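PDB 3CSW: probable branched-chain-amino-acid aminotransferase from Thermotoga maritima MSB8, which probably transfers the amino group of leucine, isoleucine or valine to 2-oxoglutarate, using pyridoxal 5'-phosphate as cofactor. Local coordinates for residues Val208-Lys213 against Leu278-Val283. Residues are numbered along the deposited sequence; the frame is centred on the assembly and turned at random. Where two conformers were deposited one is given.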
loop_
_atom_site.group_PDB
_atom_site.type_symbol
_atom_site.label_atom_id
_atom_site.label_comp_id
_atom_site.label_asym_id
_atom_site.label_seq_id
_atom_site.Cartn_x
_atom_site.Cartn_y
_atom_site.Cartn_z
ATOM N N VAL A 208 -3.544 14.521 -27.968
ATOM C CA VAL A 208 -2.528 15.512 -27.608
ATOM C C VAL A 208 -1.125 14.906 -27.706
ATOM O O VAL A 208 -0.219 15.578 -28.165
ATOM C CB VAL A 208 -2.799 16.124 -26.209
ATOM C CG1 VAL A 208 -1.610 16.966 -25.707
ATOM C CG2 VAL A 208 -4.102 16.963 -26.265
ATOM N N ILE A 209 -0.961 13.645 -27.301
ATOM C CA ILE A 209 0.332 12.937 -27.421
ATOM C C ILE A 209 0.755 12.845 -28.896
ATOM O O ILE A 209 1.919 13.143 -29.259
ATOM C CB ILE A 209 0.291 11.531 -26.738
ATOM C CG1 ILE A 209 0.199 11.698 -25.218
ATOM C CG2 ILE A 209 1.544 10.685 -27.082
ATOM C CD1 ILE A 209 -0.132 10.432 -24.450
ATOM N N LYS A 210 -0.200 12.481 -29.755
ATOM C CA LYS A 210 0.045 12.429 -31.198
ATOM C C LYS A 210 0.333 13.802 -31.789
ATOM O O LYS A 210 1.183 13.937 -32.671
ATOM C CB LYS A 210 -1.136 11.777 -31.923
ATOM C CG LYS A 210 -1.333 10.343 -31.512
ATOM C CD LYS A 210 -2.365 9.633 -32.361
ATOM C CE LYS A 210 -2.842 8.356 -31.646
ATOM N NZ LYS A 210 -3.169 7.247 -32.576
ATOM N N LEU A 211 -0.395 14.812 -31.341
ATOM C CA LEU A 211 -0.148 16.182 -31.788
ATOM C C LEU A 211 1.238 16.635 -31.356
ATOM O O LEU A 211 1.966 17.256 -32.141
ATOM C CB LEU A 211 -1.199 17.147 -31.234
ATOM C CG LEU A 211 -1.000 18.643 -31.478
ATOM C CD1 LEU A 211 -1.023 18.968 -32.960
ATOM C CD2 LEU A 211 -2.065 19.419 -30.739
ATOM N N ALA A 212 1.613 16.359 -30.112
ATOM C CA ALA A 212 2.943 16.774 -29.628
ATOM C C ALA A 212 4.033 16.170 -30.521
ATOM O O ALA A 212 4.952 16.869 -30.956
ATOM C CB ALA A 212 3.147 16.403 -28.162
ATOM N N LYS A 213 3.892 14.886 -30.841
ATOM C CA LYS A 213 4.840 14.194 -31.713
ATOM C C LYS A 213 4.898 14.778 -33.128
ATOM O O LYS A 213 5.968 14.927 -33.688
ATOM C CB LYS A 213 4.535 12.699 -31.745
ATOM C CG LYS A 213 4.835 12.036 -30.403
ATOM C CD LYS A 213 4.425 10.597 -30.378
ATOM C CE LYS A 213 4.730 9.959 -29.043
ATOM N NZ LYS A 213 3.969 8.684 -28.936
ATOM N N LEU A 278 -7.606 14.093 -38.473
ATOM C CA LEU A 278 -7.056 12.781 -38.146
ATOM C C LEU A 278 -8.205 11.780 -38.320
ATOM O O LEU A 278 -9.180 11.833 -37.578
ATOM C CB LEU A 278 -6.481 12.779 -36.724
ATOM C CG LEU A 278 -5.386 11.747 -36.460
ATOM C CD1 LEU A 278 -4.090 12.203 -37.108
ATOM C CD2 LEU A 278 -5.187 11.526 -34.961
ATOM N N GLU A 279 -8.091 10.900 -39.318
ATOM C CA GLU A 279 -9.178 9.967 -39.726
ATOM C C GLU A 279 -9.660 9.015 -38.626
ATOM O O GLU A 279 -10.843 8.676 -38.562
ATOM C CB GLU A 279 -8.744 9.142 -40.967
ATOM C CG GLU A 279 -9.590 7.893 -41.273
ATOM C CD GLU A 279 -11.053 8.204 -41.606
ATOM O OE1 GLU A 279 -11.373 9.377 -41.869
ATOM O OE2 GLU A 279 -11.893 7.271 -41.622
ATOM N N GLU A 280 -8.745 8.571 -37.782
ATOM C CA GLU A 280 -9.091 7.682 -36.650
ATOM C C GLU A 280 -10.146 8.266 -35.695
ATOM O O GLU A 280 -10.816 7.520 -34.999
ATOM C CB GLU A 280 -7.836 7.285 -35.868
ATOM C CG GLU A 280 -7.155 8.423 -35.140
ATOM C CD GLU A 280 -5.871 7.988 -34.449
ATOM O OE1 GLU A 280 -4.929 7.555 -35.157
ATOM O OE2 GLU A 280 -5.801 8.106 -33.200
ATOM N N ASN A 281 -10.304 9.588 -35.683
ATOM C CA ASN A 281 -11.349 10.260 -34.900
ATOM C C ASN A 281 -12.705 10.370 -35.604
ATOM O O ASN A 281 -13.659 10.879 -35.019
ATOM C CB ASN A 281 -10.891 11.675 -34.531
ATOM C CG ASN A 281 -9.707 11.675 -33.622
ATOM O OD1 ASN A 281 -9.618 10.856 -32.704
ATOM N ND2 ASN A 281 -8.796 12.612 -33.840
ATOM N N TRP A 282 -12.776 9.902 -36.857
ATOM C CA TRP A 282 -13.970 10.051 -37.693
ATOM C C TRP A 282 -14.457 8.804 -38.412
ATOM O O TRP A 282 -15.402 8.892 -39.194
ATOM C CB TRP A 282 -13.749 11.174 -38.709
ATOM C CG TRP A 282 -13.453 12.485 -38.026
ATOM C CD1 TRP A 282 -12.239 13.072 -37.885
ATOM C CD2 TRP A 282 -14.388 13.325 -37.337
ATOM N NE1 TRP A 282 -12.354 14.241 -37.178
ATOM C CE2 TRP A 282 -13.664 14.421 -36.830
ATOM C CE3 TRP A 282 -15.771 13.270 -37.120
ATOM C CZ2 TRP A 282 -14.275 15.452 -36.108
ATOM C CZ3 TRP A 282 -16.373 14.294 -36.394
ATOM C CH2 TRP A 282 -15.624 15.370 -35.906
ATOM N N VAL A 283 -13.859 7.653 -38.137
ATOM C CA VAL A 283 -14.269 6.372 -38.710
ATOM C C VAL A 283 -15.767 6.161 -38.514
ATOM O O VAL A 283 -16.244 6.310 -37.391
ATOM C CB VAL A 283 -13.570 5.174 -37.990
ATOM C CG1 VAL A 283 -13.719 3.910 -38.811
ATOM C CG2 VAL A 283 -12.098 5.455 -37.733
#
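Lys210 and Glu280 form a surface salt bridge that ties helix 203-214 to the short 3-10 turn following helix 262-276, close to the C-terminus. The two side chains meet between helix and turn, each advancing on the other. Lys210 NZ donates to Glu280 OE2 at 2.8 Å, and OE2 accepts through its syn lone pair, on the side of OE1. A second, weak hydrogen bond runs from Lys210 NZ to Glu280 OE1 at 3.1 Å, so the ammonium sits unevenly at the mouth of the carboxylate. Glu280 gets there by placing CG between its own N and carbonyl carbon (chi1 67°) and then running out extended. Behind the charges the contact is slight: Lys210 CD comes within 4.3 Å of Leu278 CD2, and the lysine also rests on Phe274 of helix 262-276. Glu280 OE2 is held more strongly still by a salt bridge to Lys58, whose NZ is also hydrogen-bonded to Asn281 OD1. A glutamine in place of Glu280 would probably leave both lysines without their shared countercharge. With two cations meeting at OE2, the carboxylate is likely to stay ionised, an electrostatic link between helix 203-214, the C-terminal turn and helix 56-68, away from the cofactor.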